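Local coordinates for virulence associated protein VAPB (Rhodococcus equi, PDB 4CV7), which is a plasmid-encoded virulence-associated protein of unknown molecular activity that folds as an eight-stranded antiparallel beta-barrel of two Greek keys and probably contributes to pathogenicity, at residues N68-Y73 and V98-G103; T72-N77 and G92-V97. All blocks are in the same frame, centred on the assembly; numbering follows the deposited sequence. Where two conformers were deposited one is given.

Contact 1: residues N68-Y73 and V98-G103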
loop_
_atom_site.group_PDB
_atom_site.type_symbol
_atom_site.label_atom_id
_atom_site.label_comp_id
_atom_site.label_asym_id
_atom_site.label_seq_id
_atom_site.Cartn_x
_atom_site.Cartn_y
_atom_site.Cartn_z
ATOM N N ASN A 68 -8.414 -1.023 -2.419
ATOM C CA ASN A 68 -9.882 -1.099 -2.490
ATOM C C ASN A 68 -10.364 -0.491 -1.233
ATOM O O ASN A 68 -10.034 -0.952 -0.100
ATOM C CB ASN A 68 -10.326 -2.600 -2.626
ATOM C CG ASN A 68 -11.859 -2.752 -2.703
ATOM O OD1 ASN A 68 -12.595 -2.325 -1.785
ATOM N ND2 ASN A 68 -12.352 -3.481 -3.709
ATOM N N ALA A 69 -11.209 0.499 -1.437
ATOM C CA ALA A 69 -11.888 1.190 -0.390
ATOM C C ALA A 69 -13.344 1.080 -0.510
ATOM O O ALA A 69 -14.064 1.939 0.005
ATOM C CB ALA A 69 -11.471 2.642 -0.501
ATOM N N LEU A 70 -13.902 0.012 -1.071
ATOM C CA LEU A 70 -15.340 -0.056 -1.272
ATOM C C LEU A 70 -15.954 -0.556 -0.020
ATOM O O LEU A 70 -17.177 -0.407 0.115
ATOM C CB LEU A 70 -15.719 -1.042 -2.436
ATOM C CG LEU A 70 -15.087 -0.728 -3.783
ATOM C CD1 LEU A 70 -15.524 -1.748 -4.829
ATOM C CD2 LEU A 70 -15.498 0.687 -4.217
ATOM N N GLY A 71 -15.208 -1.219 0.852
ATOM C CA GLY A 71 -15.829 -1.774 2.084
ATOM C C GLY A 71 -15.510 -0.951 3.326
ATOM O O GLY A 71 -15.358 0.264 3.210
ATOM N N THR A 72 -15.337 -1.586 4.470
ATOM C CA THR A 72 -15.232 -0.885 5.751
ATOM C C THR A 72 -13.842 -0.387 6.039
ATOM O O THR A 72 -13.687 0.551 6.847
ATOM C CB THR A 72 -15.727 -1.724 6.967
ATOM O OG1 THR A 72 -15.043 -2.944 7.077
ATOM C CG2 THR A 72 -17.196 -2.100 6.803
ATOM N N TYR A 73 -12.841 -1.007 5.388
ATOM C CA TYR A 73 -11.429 -0.704 5.580
ATOM C C TYR A 73 -10.786 -0.327 4.236
ATOM O O TYR A 73 -11.383 -0.533 3.176
ATOM C CB TYR A 73 -10.733 -2.003 6.129
ATOM C CG TYR A 73 -11.080 -2.345 7.543
ATOM C CD1 TYR A 73 -10.697 -1.564 8.628
ATOM C CD2 TYR A 73 -11.776 -3.554 7.803
ATOM C CE1 TYR A 73 -11.071 -1.927 9.946
ATOM C CE2 TYR A 73 -12.173 -3.923 9.102
ATOM C CZ TYR A 73 -11.787 -3.112 10.155
ATOM O OH TYR A 73 -12.132 -3.453 11.422
ATOM N N VAL A 98 -11.737 6.572 -2.236
ATOM C CA VAL A 98 -12.950 5.790 -2.447
ATOM C C VAL A 98 -12.485 4.914 -3.578
ATOM O O VAL A 98 -11.433 5.197 -4.150
ATOM C CB VAL A 98 -14.177 6.671 -2.836
ATOM C CG1 VAL A 98 -14.396 7.748 -1.807
ATOM C CG2 VAL A 98 -14.034 7.272 -4.230
ATOM N N GLY A 99 -13.270 3.916 -3.956
ATOM C CA GLY A 99 -13.025 3.238 -5.162
ATOM C C GLY A 99 -11.926 2.230 -5.089
ATOM O O GLY A 99 -11.397 1.973 -3.955
ATOM N N VAL A 100 -11.487 1.768 -6.287
ATOM C CA VAL A 100 -10.414 0.900 -6.392
ATOM C C VAL A 100 -9.315 1.632 -7.245
ATOM O O VAL A 100 -9.477 2.752 -7.774
ATOM C CB VAL A 100 -10.867 -0.420 -6.989
ATOM C CG1 VAL A 100 -12.024 -1.084 -6.249
ATOM C CG2 VAL A 100 -11.198 -0.271 -8.474
ATOM N N GLY A 101 -8.111 1.108 -7.173
ATOM C CA GLY A 101 -7.052 1.615 -8.070
ATOM C C GLY A 101 -5.828 0.786 -7.825
ATOM O O GLY A 101 -5.852 -0.250 -7.108
ATOM N N GLY A 102 -4.746 1.213 -8.439
ATOM C CA GLY A 102 -3.537 0.449 -8.316
ATOM C C GLY A 102 -2.463 0.957 -9.240
ATOM O O GLY A 102 -2.708 1.842 -10.071
ATOM N N GLY A 103 -1.246 0.434 -9.104
ATOM C CA GLY A 103 -0.129 0.854 -9.919
ATOM C C GLY A 103 1.126 0.192 -9.484
ATOM O O GLY A 103 1.177 -0.918 -8.977
#
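Asn68 and Val100 face each other as an antiparallel non-hydrogen-bonded pair, with CA atoms 4.4 Å apart, and the next residue adds the backbone bond Ala69 N to Gly99 O, 2.9 Å long with an N-H...O angle of 157°. Past this point the two chains diverge. The Asn68 and Val100 side chains leave the same face of the sheet and run side by side; CG of Asn68 is anti to the backbone N, beside the carbonyl carbon (chi1 180°), and the amide nitrogen ND2 packs against CG1 of Val100 at 3.5 Å, a van der Waals contact. The other end of that amide turns back on its own segment: OD1 of Asn68 accepts from Leu70 N at 2.8 Å, which defines an Asx turn. The donor stands above the carbonyl plane, 41° out of it, in a nearly straight N-H...O bond. The turn follows the end of strand 64-68 in the barrel of two Greek keys, beside the start of strand 100-108, whose Gly101 continues the backbone pairing with Tyr67. The Leu70 side chain crosses that of Val100 obliquely: CD1 lies 3.8 Å from Val100 CG1, while the other branch, CD2, comes within 3.7 Å of Gly99 CA. Gly99 has a positive phi, a conformation that glycine adopts readily. The methyl CB of Ala69 points toward 98-103 and sits 3.5 Å from Gly99 O.

Contact 2: residues T72-N77 and G92-V97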
loop_
_atom_site.group_PDB
_atom_site.type_symbol
_atom_site.label_atom_id
_atom_site.label_comp_id
_atom_site.label_asym_id
_atom_site.label_seq_id
_atom_site.Cartn_x
_atom_site.Cartn_y
_atom_site.Cartn_z
ATOM N N THR A 72 -15.337 -1.586 4.470
ATOM C CA THR A 72 -15.232 -0.885 5.751
ATOM C C THR A 72 -13.842 -0.387 6.039
ATOM O O THR A 72 -13.687 0.551 6.847
ATOM C CB THR A 72 -15.727 -1.724 6.967
ATOM O OG1 THR A 72 -15.043 -2.944 7.077
ATOM C CG2 THR A 72 -17.196 -2.100 6.803
ATOM N N TYR A 73 -12.841 -1.007 5.388
ATOM C CA TYR A 73 -11.429 -0.704 5.580
ATOM C C TYR A 73 -10.786 -0.327 4.236
ATOM O O TYR A 73 -11.383 -0.533 3.176
ATOM C CB TYR A 73 -10.733 -2.003 6.129
ATOM C CG TYR A 73 -11.080 -2.345 7.543
ATOM C CD1 TYR A 73 -10.697 -1.564 8.628
ATOM C CD2 TYR A 73 -11.776 -3.554 7.803
ATOM C CE1 TYR A 73 -11.071 -1.927 9.946
ATOM C CE2 TYR A 73 -12.173 -3.923 9.102
ATOM C CZ TYR A 73 -11.787 -3.112 10.155
ATOM O OH TYR A 73 -12.132 -3.453 11.422
ATOM N N LEU A 74 -9.625 0.226 4.320
ATOM C CA LEU A 74 -8.699 0.330 3.192
ATOM C C LEU A 74 -7.887 -0.918 3.072
ATOM O O LEU A 74 -7.115 -1.170 3.935
ATOM C CB LEU A 74 -7.811 1.583 3.299
ATOM C CG LEU A 74 -6.649 1.743 2.358
ATOM C CD1 LEU A 74 -7.156 1.860 0.971
ATOM C CD2 LEU A 74 -5.820 2.997 2.674
ATOM N N ASN A 75 -8.051 -1.631 1.965
ATOM C CA ASN A 75 -7.293 -2.801 1.703
ATOM C C ASN A 75 -6.235 -2.485 0.649
ATOM O O ASN A 75 -6.507 -1.838 -0.351
ATOM C CB ASN A 75 -8.199 -3.889 1.165
ATOM C CG ASN A 75 -7.479 -5.138 1.002
ATOM O OD1 ASN A 75 -7.080 -5.533 -0.094
ATOM N ND2 ASN A 75 -7.294 -5.763 2.058
ATOM N N ILE A 76 -5.005 -2.934 0.917
ATOM C CA ILE A 76 -3.899 -2.787 -0.072
ATOM C C ILE A 76 -3.288 -4.150 -0.263
ATOM O O ILE A 76 -2.798 -4.754 0.683
ATOM C CB ILE A 76 -2.802 -1.809 0.379
ATOM C CG1 ILE A 76 -3.407 -0.430 0.654
ATOM C CG2 ILE A 76 -1.798 -1.695 -0.697
ATOM C CD1 ILE A 76 -2.467 0.483 1.464
ATOM N N ASN A 77 -3.282 -4.622 -1.520
ATOM C CA ASN A 77 -2.614 -5.913 -1.870
ATOM C C ASN A 77 -1.338 -5.630 -2.624
ATOM O O ASN A 77 -1.321 -4.731 -3.485
ATOM C CB ASN A 77 -3.549 -6.721 -2.760
ATOM C CG ASN A 77 -4.784 -7.211 -2.031
ATOM O OD1 ASN A 77 -4.782 -7.458 -0.843
ATOM N ND2 ASN A 77 -5.879 -7.347 -2.785
ATOM N N GLY A 92 -7.350 1.650 8.400
ATOM C CA GLY A 92 -8.597 2.468 8.511
ATOM C C GLY A 92 -8.846 3.256 7.211
ATOM O O GLY A 92 -7.905 3.604 6.466
ATOM N N ALA A 93 -10.119 3.453 6.923
ATOM C CA ALA A 93 -10.584 4.177 5.740
ATOM C C ALA A 93 -9.994 5.581 5.704
ATOM O O ALA A 93 -9.856 6.238 6.754
ATOM C CB ALA A 93 -12.097 4.305 5.784
ATOM N N VAL A 94 -9.731 6.082 4.502
ATOM C CA VAL A 94 -9.219 7.451 4.260
ATOM C C VAL A 94 -10.159 8.079 3.275
ATOM O O VAL A 94 -10.518 7.464 2.234
ATOM C CB VAL A 94 -7.818 7.313 3.560
ATOM C CG1 VAL A 94 -7.264 8.685 3.107
ATOM C CG2 VAL A 94 -6.820 6.546 4.437
ATOM N N SER A 95 -10.648 9.295 3.523
ATOM C CA SER A 95 -11.796 9.759 2.790
ATOM C C SER A 95 -11.482 10.192 1.364
ATOM O O SER A 95 -12.375 10.172 0.534
ATOM C CB SER A 95 -12.539 10.862 3.539
ATOM O OG SER A 95 -12.044 12.079 3.135
ATOM N N ALA A 96 -10.227 10.533 1.097
ATOM C CA ALA A 96 -9.694 10.779 -0.253
ATOM C C ALA A 96 -9.544 9.539 -1.094
ATOM O O ALA A 96 -9.217 9.639 -2.260
ATOM C CB ALA A 96 -8.397 11.503 -0.165
ATOM N N VAL A 97 -9.685 8.348 -0.487
ATOM C CA VAL A 97 -9.637 7.066 -1.201
ATOM C C VAL A 97 -10.998 6.390 -1.157
ATOM O O VAL A 97 -11.423 5.763 -0.172
ATOM C CB VAL A 97 -8.499 6.140 -0.724
ATOM C CG1 VAL A 97 -8.460 4.860 -1.557
ATOM C CG2 VAL A 97 -7.148 6.858 -0.729
HETATM O O HOH W 1 -12.133 1.890 8.559
#
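Leu74 projects its isobutyl group into the bend of 92-97, where its two methyls meet two different valines. CD2 touches CG2 of Val94 at 4.1 Å, and CD1 touches CG1 of Val97 at the same separation. The leucine crosses Val97 at about a right angle and Val94 at a slant. Its CG is anti to the backbone N, beside the carbonyl carbon (chi1 170°), and from there the two methyls part toward the valines. Nearer the backbone, Leu74 CB rests 3.8 Å from the carbonyl oxygen of Gly92. The two valines are brought to the same leucine by a type I turn from Val94 to Val97, closed by the bond from Val97 N to Val94 O at 3.0 Å. At the outer end the chemistry becomes polar: a water donates to Thr72 O at 2.7 Å and accepts from Ala93 N at 3.0 Å, bridging backbones that have separated beyond direct pairing. The methyl of Ala93 lies beside the same Thr72 carbonyl, at the exposed edge. The geometry is that of a loop folding over one end of a beta-barrel and adding apolar side chains to its interior. Leu74 and Val94 both pack on Phe46 of strand 42-52, Val97 reaches Tyr67 of strand 64-68, and both valines touch Val12 of strand 4-14, while Leu74 and Ile76 keep strand 74-79 paired through their backbones with Ala91 and Ile89 of strand 85-91.

Contact 1 is a surface contact with no buried residue among those touching, whereas contact 2 is partly buried, with Leu74, Val94 and Val97 inside. Both lie on the same side of the chain's centre, their centres about 6 Å apart, and both start from the turn joining strands 64-68 and 74-79, sharing Thr72 and Tyr73. Their second segments follow each other directly along the chain, leading from strand 85-91 to strand 100-108. The chemistry follows the place: backbone pairing with a little exposed aliphatic contact, against buried aliphatic packing and a water bridge where a loop covers the end. A probable backbone hydrogen bond from Asn68 N to Asn75 O links them.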